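PDB 2WB0: E2A dna-binding protein from Human adenovirus 5, which binds single-stranded DNA and, by forming multimers, unwinds the template without ATP during the elongation phase of adenoviral strand-displacement replication. Local coordinates for residues V45-T48 against W49-E53; V68-M71 against G72-Q76; K200-M203 against Q204-P208; N305-V308 against M309-L313. All coordinates share one frame; numbering follows the deposited sequence.

Contact 1 (V45-T48 against W49-E53)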
loop_
_atom_site.group_PDB
_atom_site.type_symbol
_atom_site.label_atom_id
_atom_site.label_comp_id
_atom_site.label_asym_id
_atom_site.label_seq_id
_atom_site.Cartn_x
_atom_site.Cartn_y
_atom_site.Cartn_z
ATOM N N VAL A 45 1.212 17.893 11.181
ATOM C CA VAL A 45 1.326 18.923 10.159
ATOM C C VAL A 45 0.344 18.675 8.980
ATOM O O VAL A 45 -0.475 19.566 8.557
ATOM C CB VAL A 45 2.778 19.024 9.640
ATOM C CG1 VAL A 45 2.864 19.929 8.444
ATOM C CG2 VAL A 45 3.722 19.524 10.795
ATOM N N CYS A 46 0.384 17.442 8.474
ATOM C CA CYS A 46 -0.393 17.150 7.300
ATOM C C CYS A 46 -1.903 17.262 7.620
ATOM O O CYS A 46 -2.667 17.787 6.815
ATOM C CB CYS A 46 -0.020 15.737 6.841
ATOM S SG CYS A 46 1.670 15.641 6.179
ATOM N N LYS A 47 -2.325 16.706 8.760
ATOM C CA LYS A 47 -3.735 16.665 9.117
ATOM C C LYS A 47 -4.222 18.103 9.301
ATOM O O LYS A 47 -5.306 18.492 8.863
ATOM C CB LYS A 47 -3.910 15.876 10.426
ATOM C CG LYS A 47 -5.363 15.752 10.931
ATOM C CD LYS A 47 -6.270 14.973 9.925
ATOM C CE LYS A 47 -7.775 14.743 10.411
ATOM N NZ LYS A 47 -8.451 13.599 9.609
ATOM N N THR A 48 -3.393 18.921 9.938
ATOM C CA THR A 48 -3.729 20.329 10.081
ATOM C C THR A 48 -3.892 21.026 8.714
ATOM O O THR A 48 -4.895 21.755 8.504
ATOM C CB THR A 48 -2.735 21.081 11.046
ATOM O OG1 THR A 48 -2.659 20.344 12.261
ATOM C CG2 THR A 48 -3.239 22.458 11.409
ATOM N N TRP A 49 -2.970 20.754 7.777
ATOM C CA TRP A 49 -3.044 21.351 6.439
ATOM C C TRP A 49 -4.317 20.868 5.663
ATOM O O TRP A 49 -5.017 21.649 4.975
ATOM C CB TRP A 49 -1.736 21.093 5.696
ATOM C CG TRP A 49 -1.707 21.488 4.222
ATOM C CD1 TRP A 49 -1.391 22.716 3.718
ATOM C CD2 TRP A 49 -1.922 20.638 3.088
ATOM N NE1 TRP A 49 -1.417 22.700 2.342
ATOM C CE2 TRP A 49 -1.720 21.431 1.923
ATOM C CE3 TRP A 49 -2.281 19.282 2.930
ATOM C CZ2 TRP A 49 -1.883 20.926 0.607
ATOM C CZ3 TRP A 49 -2.420 18.775 1.612
ATOM C CH2 TRP A 49 -2.212 19.598 0.467
ATOM N N LEU A 50 -4.636 19.594 5.824
ATOM C CA LEU A 50 -5.882 19.019 5.283
ATOM C C LEU A 50 -7.139 19.705 5.864
ATOM O O LEU A 50 -7.982 20.156 5.103
ATOM C CB LEU A 50 -5.907 17.566 5.617
ATOM C CG LEU A 50 -5.646 16.436 4.619
ATOM C CD1 LEU A 50 -5.139 16.727 3.152
ATOM C CD2 LEU A 50 -5.113 15.152 5.300
ATOM N N ASN A 51 -7.245 19.748 7.197
ATOM C CA ASN A 51 -8.329 20.384 7.928
ATOM C C ASN A 51 -8.549 21.798 7.417
ATOM O O ASN A 51 -9.664 22.333 7.492
ATOM C CB ASN A 51 -7.971 20.490 9.393
ATOM C CG ASN A 51 -8.264 19.201 10.187
ATOM O OD1 ASN A 51 -8.011 19.134 11.413
ATOM N ND2 ASN A 51 -8.775 18.190 9.517
ATOM N N GLU A 52 -7.474 22.389 6.887
ATOM C CA GLU A 52 -7.415 23.830 6.598
ATOM C C GLU A 52 -7.642 24.068 5.104
ATOM O O GLU A 52 -8.457 24.924 4.705
ATOM C CB GLU A 52 -6.075 24.384 7.154
ATOM C CG GLU A 52 -5.478 25.610 6.509
ATOM C CD GLU A 52 -4.070 25.930 7.079
ATOM O OE1 GLU A 52 -3.168 26.245 6.240
ATOM O OE2 GLU A 52 -3.882 25.821 8.339
ATOM N N GLU A 53 -6.986 23.266 4.277
ATOM C CA GLU A 53 -7.057 23.412 2.825
ATOM C C GLU A 53 -7.932 22.385 2.068
ATOM O O GLU A 53 -8.254 22.584 0.888
ATOM C CB GLU A 53 -5.640 23.381 2.260
ATOM C CG GLU A 53 -4.685 24.340 2.970
ATOM C CD GLU A 53 -4.745 25.741 2.392
ATOM O OE1 GLU A 53 -5.163 25.895 1.214
ATOM O OE2 GLU A 53 -4.362 26.688 3.120
#
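Lys-47 carries its CG anti to the backbone N (chi1 180°) and then bends at chi2 (63°), and this bend lays its outer methylenes beside the amide of Asn-51, one turn further along the same helix. The touch is made by CE of Lys-47, 3.7 Å from ND2 of Asn-51, so the aliphatic part of the lysine does the packing as the two chains cross obliquely. Asn-51 uses the other common setting, with CG next to its own backbone N, and its head folds back over the preceding turn until CG is 3.3 Å from O of Lys-47. That same oxygen takes the backbone N-H: Asn-51 N reaches Lys-47 O at 2.8 Å in an almost straight bond (174° at the hydrogen), nearly along the C=O axis. The two bonds before it are about as short but a little less straight, Trp-49 N to Val-45 O at 2.9 Å and Leu-50 N to Cys-46 O at 2.9 Å.

Trp-49 behaves differently. Its CB stays by the previous turn, 3.5 Å from Val-45 O, while the indole swings off the helix; O of Cys-46 lies at the ring edge, near its plane, and NE1 is held by Glu-316. Thr-48 turns OG1 back to O of Ala-44, pairing its hydroxyl within the helix. The result is an amphipathic alpha-helix of the all-alpha domain: Thr-48 and Asn-51 lie toward the outside, while Cys-46, Trp-49 and Leu-50 pack on helices 64-83 and 300-315.

Contact 2 (V68-M71 against G72-Q76)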
loop_
_atom_site.group_PDB
_atom_site.type_symbol
_atom_site.label_atom_id
_atom_site.label_comp_id
_atom_site.label_asym_id
_atom_site.label_seq_id
_atom_site.Cartn_x
_atom_site.Cartn_y
_atom_site.Cartn_z
ATOM N N VAL A 68 -3.515 10.054 6.598
ATOM C CA VAL A 68 -2.650 11.035 7.275
ATOM C C VAL A 68 -1.270 10.473 7.634
ATOM O O VAL A 68 -0.218 11.172 7.545
ATOM C CB VAL A 68 -3.402 11.575 8.534
ATOM C CG1 VAL A 68 -2.472 12.335 9.428
ATOM C CG2 VAL A 68 -4.572 12.422 8.077
ATOM N N THR A 69 -1.263 9.235 8.098
ATOM C CA THR A 69 0.020 8.556 8.382
ATOM C C THR A 69 0.895 8.435 7.151
ATOM O O THR A 69 2.117 8.656 7.217
ATOM C CB THR A 69 -0.249 7.180 8.944
ATOM O OG1 THR A 69 -0.865 7.393 10.222
ATOM C CG2 THR A 69 1.100 6.369 9.097
ATOM N N MET A 70 0.274 8.126 6.007
ATOM C CA MET A 70 1.079 8.026 4.820
ATOM C C MET A 70 1.562 9.404 4.386
ATOM O O MET A 70 2.692 9.533 3.934
ATOM C CB MET A 70 0.390 7.287 3.666
ATOM C CG MET A 70 0.126 5.807 3.954
ATOM S SD MET A 70 1.580 4.832 4.497
ATOM C CE MET A 70 2.542 5.076 3.012
ATOM N N MET A 71 0.708 10.411 4.416
ATOM C CA MET A 71 1.222 11.736 4.134
ATOM C C MET A 71 2.437 12.048 5.056
ATOM O O MET A 71 3.434 12.637 4.611
ATOM C CB MET A 71 0.129 12.764 4.442
ATOM C CG MET A 71 -0.907 12.878 3.315
ATOM S SD MET A 71 -2.059 14.253 3.577
ATOM C CE MET A 71 -1.082 15.547 2.974
ATOM N N GLY A 72 2.302 11.670 6.320
ATOM C CA GLY A 72 3.399 11.841 7.292
ATOM C C GLY A 72 4.698 11.200 6.837
ATOM O O GLY A 72 5.786 11.805 6.917
ATOM N N ARG A 73 4.622 9.978 6.354
ATOM C CA ARG A 73 5.809 9.339 5.853
ATOM C C ARG A 73 6.389 10.043 4.626
ATOM O O ARG A 73 7.625 10.094 4.434
ATOM C CB ARG A 73 5.472 7.888 5.478
ATOM C CG ARG A 73 5.017 6.957 6.666
ATOM C CD ARG A 73 4.998 5.496 6.119
ATOM N NE ARG A 73 4.254 4.474 6.932
ATOM C CZ ARG A 73 3.966 3.215 6.547
ATOM N NH1 ARG A 73 4.212 2.768 5.279
ATOM N NH2 ARG A 73 3.352 2.389 7.431
ATOM N N PHE A 74 5.513 10.519 3.741
ATOM C CA PHE A 74 6.023 11.199 2.554
ATOM C C PHE A 74 6.651 12.519 2.942
ATOM O O PHE A 74 7.663 12.873 2.394
ATOM C CB PHE A 74 4.905 11.400 1.541
ATOM C CG PHE A 74 4.483 10.136 0.899
ATOM C CD1 PHE A 74 5.438 9.260 0.363
ATOM C CD2 PHE A 74 3.106 9.772 0.857
ATOM C CE1 PHE A 74 5.080 8.068 -0.258
ATOM C CE2 PHE A 74 2.747 8.585 0.223
ATOM C CZ PHE A 74 3.686 7.742 -0.337
ATOM N N LEU A 75 6.059 13.219 3.891
ATOM C CA LEU A 75 6.608 14.483 4.358
ATOM C C LEU A 75 7.976 14.226 5.000
ATOM O O LEU A 75 8.977 14.886 4.708
ATOM C CB LEU A 75 5.691 15.042 5.429
ATOM C CG LEU A 75 5.646 16.574 5.666
ATOM C CD1 LEU A 75 5.202 17.047 7.028
ATOM C CD2 LEU A 75 6.636 17.558 4.905
ATOM N N GLN A 76 8.008 13.230 5.857
ATOM C CA GLN A 76 9.280 12.730 6.364
ATOM C C GLN A 76 10.314 12.473 5.292
ATOM O O GLN A 76 11.476 12.865 5.433
ATOM C CB GLN A 76 9.064 11.461 7.216
ATOM C CG GLN A 76 10.378 11.163 8.062
ATOM C CD GLN A 76 10.358 9.841 8.744
ATOM O OE1 GLN A 76 10.606 9.731 9.958
ATOM N NE2 GLN A 76 10.025 8.843 8.002
#
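Four successive alpha-helical bonds join the segments, with Gly-72, Arg-73, Phe-74 and Leu-75 each giving its backbone N-H to O of Val-68, Thr-69, Met-70 and Met-71 in turn. Beside this regular backbone, the side-chain contact to look at is Met-70 with Arg-73. The methionine is curled, bent at both chi2 (-53°) and chi3 (-61°), and the curl holds its sulfur out beside its own turn. Arg-73 runs back along the helix to meet it, extended from CG to NE, with SD of Met-70 over one face of the guanidinium, toward its rim, 3.4 Å from NH1 of Arg-73. The methyl follows, with CE of Met-70 at 3.6 Å from the same NH1. A soft thioether thus lies on a cationic group whose N-H bonds lead elsewhere: NH2 goes to O of Arg-222, and NH1 makes a weak bond to O of Thr-93. The Arg-222 carbonyl, with some help from Thr-93, probably fixes the rotation of the guanidinium. The side chain of Arg-73 is about 9 Å from a bound zinc ion and about 6 Å from the side chain of Cys-223, a zinc ligand. On its other flank Met-70 meets Phe-74, whose CD2 comes within 3.1 Å of O of Met-70; the approach to the ring is oblique, and Met-70 CB is 4.4 Å from Phe-74 CE2. Around this buried turn, Met-71 faces helix 40-53 and Val-310, Phe-74 leans on Leu-303 and Leu-307 of helix 300-315, and Cys-95 of strand 95-99 touches both Met-70 and Phe-74.

Contact 3 (K200-M203 against Q204-P208)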
loop_
_atom_site.group_PDB
_atom_site.type_symbol
_atom_site.label_atom_id
_atom_site.label_comp_id
_atom_site.label_asym_id
_atom_site.label_seq_id
_atom_site.Cartn_x
_atom_site.Cartn_y
_atom_site.Cartn_z
ATOM N N LYS A 200 -3.739 2.322 -13.323
ATOM C CA LYS A 200 -2.998 2.728 -14.505
ATOM C C LYS A 200 -3.708 3.892 -15.226
ATOM O O LYS A 200 -3.083 4.912 -15.513
ATOM C CB LYS A 200 -2.740 1.553 -15.397
ATOM C CG LYS A 200 -2.100 1.955 -16.741
ATOM C CD LYS A 200 -1.719 0.655 -17.506
ATOM C CE LYS A 200 -1.658 0.936 -19.012
ATOM N NZ LYS A 200 -1.661 -0.346 -19.845
ATOM N N ALA A 201 -5.024 3.841 -15.346
ATOM C CA ALA A 201 -5.764 4.971 -15.928
ATOM C C ALA A 201 -5.761 6.239 -15.068
ATOM O O ALA A 201 -5.824 7.385 -15.563
ATOM C CB ALA A 201 -7.284 4.545 -16.250
ATOM N N PHE A 202 -5.810 6.050 -13.757
ATOM C CA PHE A 202 -5.808 7.165 -12.842
ATOM C C PHE A 202 -4.472 7.903 -13.003
ATOM O O PHE A 202 -4.416 9.142 -13.061
ATOM C CB PHE A 202 -5.976 6.575 -11.410
ATOM C CG PHE A 202 -6.179 7.586 -10.343
ATOM C CD1 PHE A 202 -7.445 8.155 -10.130
ATOM C CD2 PHE A 202 -5.143 7.939 -9.496
ATOM C CE1 PHE A 202 -7.642 9.070 -9.204
ATOM C CE2 PHE A 202 -5.342 8.888 -8.503
ATOM C CZ PHE A 202 -6.592 9.445 -8.340
ATOM N N MET A 203 -3.400 7.121 -13.092
ATOM C CA MET A 203 -2.049 7.701 -13.236
ATOM C C MET A 203 -1.919 8.410 -14.604
ATOM O O MET A 203 -1.302 9.460 -14.670
ATOM C CB MET A 203 -1.001 6.588 -13.089
ATOM C CG MET A 203 -0.915 6.173 -11.518
ATOM S SD MET A 203 0.105 4.743 -11.410
ATOM C CE MET A 203 1.752 5.520 -11.694
ATOM N N GLN A 204 -2.448 7.791 -15.666
ATOM C CA GLN A 204 -2.418 8.389 -17.024
ATOM C C GLN A 204 -3.189 9.731 -16.987
ATOM O O GLN A 204 -2.794 10.693 -17.621
ATOM C CB GLN A 204 -2.998 7.429 -18.105
ATOM C CG GLN A 204 -2.162 6.208 -18.472
ATOM C CD GLN A 204 -2.921 5.141 -19.289
ATOM O OE1 GLN A 204 -2.342 4.513 -20.176
ATOM N NE2 GLN A 204 -4.216 4.898 -18.956
ATOM N N ALA A 205 -4.251 9.821 -16.200
ATOM C CA ALA A 205 -4.994 11.085 -16.117
ATOM C C ALA A 205 -4.258 12.140 -15.300
ATOM O O ALA A 205 -4.397 13.354 -15.541
ATOM C CB ALA A 205 -6.361 10.875 -15.529
ATOM N N LEU A 206 -3.505 11.711 -14.296
ATOM C CA LEU A 206 -2.819 12.714 -13.489
ATOM C C LEU A 206 -1.499 13.142 -14.164
ATOM O O LEU A 206 -1.044 14.288 -13.955
ATOM C CB LEU A 206 -2.594 12.154 -12.051
ATOM C CG LEU A 206 -2.005 12.715 -10.752
ATOM C CD1 LEU A 206 -1.724 14.240 -10.673
ATOM C CD2 LEU A 206 -2.764 12.141 -9.464
ATOM N N TYR A 207 -0.902 12.212 -14.907
ATOM C CA TYR A 207 0.380 12.425 -15.590
ATOM C C TYR A 207 0.255 12.118 -17.098
ATOM O O TYR A 207 0.891 11.148 -17.623
ATOM C CB TYR A 207 1.499 11.590 -14.955
ATOM C CG TYR A 207 1.644 11.875 -13.493
ATOM C CD1 TYR A 207 2.372 12.968 -13.039
ATOM C CD2 TYR A 207 1.020 11.062 -12.560
ATOM C CE1 TYR A 207 2.490 13.234 -11.674
ATOM C CE2 TYR A 207 1.156 11.280 -11.200
ATOM C CZ TYR A 207 1.847 12.387 -10.753
ATOM O OH TYR A 207 1.932 12.586 -9.404
ATOM N N PRO A 208 -0.584 12.905 -17.793
ATOM C CA PRO A 208 -0.891 12.541 -19.182
ATOM C C PRO A 208 0.358 12.552 -20.097
ATOM O O PRO A 208 0.365 11.843 -21.105
ATOM C CB PRO A 208 -1.912 13.612 -19.630
ATOM C CG PRO A 208 -1.783 14.761 -18.713
ATOM C CD PRO A 208 -1.040 14.263 -17.447
#
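Tyr-207 and Met-203 meet at a ring edge: O of Met-203 lies near the plane of the tyrosine ring, 3.5 Å from CD2 of Tyr-207, while one face of that ring carries CD1 of Leu-206, set toward the rim. The other aromatic, Phe-202, is met obliquely by the same leucine, CE2 of Phe-202 being 4.3 Å from CD2 of Leu-206. The third flat group is the amide of Gln-204, which lies back along the helix with NE2 3.4 Å from CA of Ala-201 and OE1 3.8 Å from CE of Lys-200. Gln-204 gets there with its CG beside the backbone N (chi1 -71°) and an extended chain beyond, which runs past the stretched-out lysine.

The backbone is closing down here. Tyr-207 N bonds to Met-203 O at 2.8 Å. Leu-206 N makes a second, weak bond to Met-203 O at 3.2 Å, so two donors share one oxygen at the last turn of helix 189-206. Tyr-207 then leaves helical geometry, and its own O is taken up by His-214.

Outside the turn, Met-203 and Tyr-207 reach helix 300-315, and Ala-201 and Ala-205 rest on helix 261-268. Chemically this is partly exposed packing: the lysine meets the amide through its methylenes, at van der Waals range, while the directional bonds within this turn are those of the backbone.

Contact 4 (N305-V308 against M309-L313)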
loop_
_atom_site.group_PDB
_atom_site.type_symbol
_atom_site.label_atom_id
_atom_site.label_comp_id
_atom_site.label_asym_id
_atom_site.label_seq_id
_atom_site.Cartn_x
_atom_site.Cartn_y
_atom_site.Cartn_z
ATOM N N ASN A 305 -2.521 9.990 -4.088
ATOM C CA ASN A 305 -2.923 11.343 -3.701
ATOM C C ASN A 305 -2.274 11.766 -2.405
ATOM O O ASN A 305 -2.009 12.974 -2.235
ATOM C CB ASN A 305 -4.435 11.499 -3.516
ATOM C CG ASN A 305 -5.166 11.975 -4.795
ATOM O OD1 ASN A 305 -4.567 12.536 -5.708
ATOM N ND2 ASN A 305 -6.463 11.803 -4.802
ATOM N N ALA A 306 -1.961 10.807 -1.498
ATOM C CA ALA A 306 -1.250 11.208 -0.255
ATOM C C ALA A 306 0.096 11.766 -0.683
ATOM O O ALA A 306 0.558 12.812 -0.131
ATOM C CB ALA A 306 -1.000 10.066 0.681
ATOM N N LEU A 307 0.745 11.089 -1.618
ATOM C CA LEU A 307 2.054 11.570 -2.099
ATOM C C LEU A 307 1.951 12.967 -2.791
ATOM O O LEU A 307 2.764 13.923 -2.577
ATOM C CB LEU A 307 2.717 10.536 -3.025
ATOM C CG LEU A 307 4.023 11.001 -3.753
ATOM C CD1 LEU A 307 5.158 11.377 -2.784
ATOM C CD2 LEU A 307 4.561 9.909 -4.752
ATOM N N VAL A 308 0.970 13.051 -3.655
ATOM C CA VAL A 308 0.722 14.283 -4.455
ATOM C C VAL A 308 0.341 15.447 -3.584
ATOM O O VAL A 308 0.835 16.582 -3.793
ATOM C CB VAL A 308 -0.279 14.004 -5.670
ATOM C CG1 VAL A 308 -0.672 15.353 -6.385
ATOM C CG2 VAL A 308 0.276 13.026 -6.589
ATOM N N MET A 309 -0.456 15.201 -2.550
ATOM C CA MET A 309 -0.869 16.291 -1.715
ATOM C C MET A 309 0.332 16.722 -0.822
ATOM O O MET A 309 0.446 17.905 -0.474
ATOM C CB MET A 309 -2.102 15.908 -0.878
ATOM C CG MET A 309 -3.328 15.698 -1.830
ATOM S SD MET A 309 -4.822 15.350 -0.926
ATOM C CE MET A 309 -5.288 16.969 -0.327
ATOM N N VAL A 310 1.196 15.785 -0.446
ATOM C CA VAL A 310 2.424 16.234 0.285
ATOM C C VAL A 310 3.268 17.172 -0.620
ATOM O O VAL A 310 3.835 18.202 -0.143
ATOM C CB VAL A 310 3.221 15.028 0.889
ATOM C CG1 VAL A 310 4.690 15.403 1.238
ATOM C CG2 VAL A 310 2.535 14.551 2.171
ATOM N N ARG A 311 3.368 16.836 -1.889
ATOM C CA ARG A 311 4.140 17.655 -2.808
ATOM C C ARG A 311 3.515 19.083 -2.807
ATOM O O ARG A 311 4.241 20.070 -2.711
ATOM C CB ARG A 311 4.240 16.997 -4.196
ATOM C CG ARG A 311 5.050 15.737 -4.266
ATOM C CD ARG A 311 5.121 15.140 -5.670
ATOM N NE ARG A 311 6.044 14.018 -5.801
ATOM C CZ ARG A 311 5.932 13.033 -6.675
ATOM N NH1 ARG A 311 4.884 12.967 -7.529
ATOM N NH2 ARG A 311 6.830 12.053 -6.644
ATOM N N SER A 312 2.180 19.196 -2.805
ATOM C CA SER A 312 1.519 20.493 -2.698
ATOM C C SER A 312 1.841 21.248 -1.416
ATOM O O SER A 312 2.176 22.425 -1.460
ATOM C CB SER A 312 -0.007 20.397 -2.876
ATOM O OG SER A 312 -0.262 20.069 -4.224
ATOM N N LEU A 313 1.730 20.572 -0.287
ATOM C CA LEU A 313 2.041 21.134 1.033
ATOM C C LEU A 313 3.461 21.623 1.064
ATOM O O LEU A 313 3.730 22.733 1.617
ATOM C CB LEU A 313 1.834 20.061 2.140
ATOM C CG LEU A 313 2.300 20.235 3.592
ATOM C CD1 LEU A 313 2.033 21.622 4.160
ATOM C CD2 LEU A 313 1.552 19.118 4.502
HETATM O O HOH W 1 0.927 18.294 -5.854
#
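Met-309 opens the run on Asn-305, in the middle of helix 300-315, a plain alpha-helix that follows directly on strand 297-299. Its N-H bonds to O of Asn-305 at 2.7 Å, and because CG is placed beside its own backbone N (chi1 -67°), CG of Met-309 also presses on that carbonyl, 3.1 Å from Asn-305 O. Farther out the side chain leaves this helix to pack on Trp-49 and Leu-50 of helix 40-53, with His-54 also touching it.

Val-310 comes next, giving its N-H to O of Ala-306 at 3.1 Å. One branch, CG2, leans back to 3.5 Å from the same Ala-306 O; the residue packs inward, where Tyr-78 is one of its neighbours.

Arg-311 bonds through its backbone N to O of Leu-307 and then runs its extended chain back across that leucine. CD2 of Leu-307 lies over one face of the guanidinium, offset toward the rim, at 3.7 Å from NH2 of Arg-311. This is apolar cover for a flat cation, whose NE is separately held by the hydroxyl of Tyr-78.

Ser-312 completes the series, its N-H reaching O of Val-308 at 3.1 Å. The serine hydroxyl stands off from that carbonyl, and a water closes the gap. The water donates to Val-308 O at 2.7 Å and is also hydrogen-bonded to Ser-312 OG at 2.7 Å, giving the carbonyl a second partner beside the backbone N-H.

All four are local contacts along a helix, contact 3 at the C-terminal end of its helix. Contacts 1, 2 and 4 pack together: Leu-50 CD2 lies 3.6 Å from Met-71 SD, and Met-71 O is 3.2 Å from Val-310 CG2, so helix 300-315, from a zinc-binding region, sits against two helices of the all-alpha domain. Contact 2 is the most buried; contacts 1 and 4 are half buried, contact 1 with an exposed outer side and contact 4 with a partly exposed one; contact 3 lies at the surface, joined to contact 4 through Tyr-207. Contacts 2 and 4 both lay an uncharged group over an arginine face, a thioether sulfur or a leucine methyl; contacts 1 and 3 instead pair lysine methylenes with an amide.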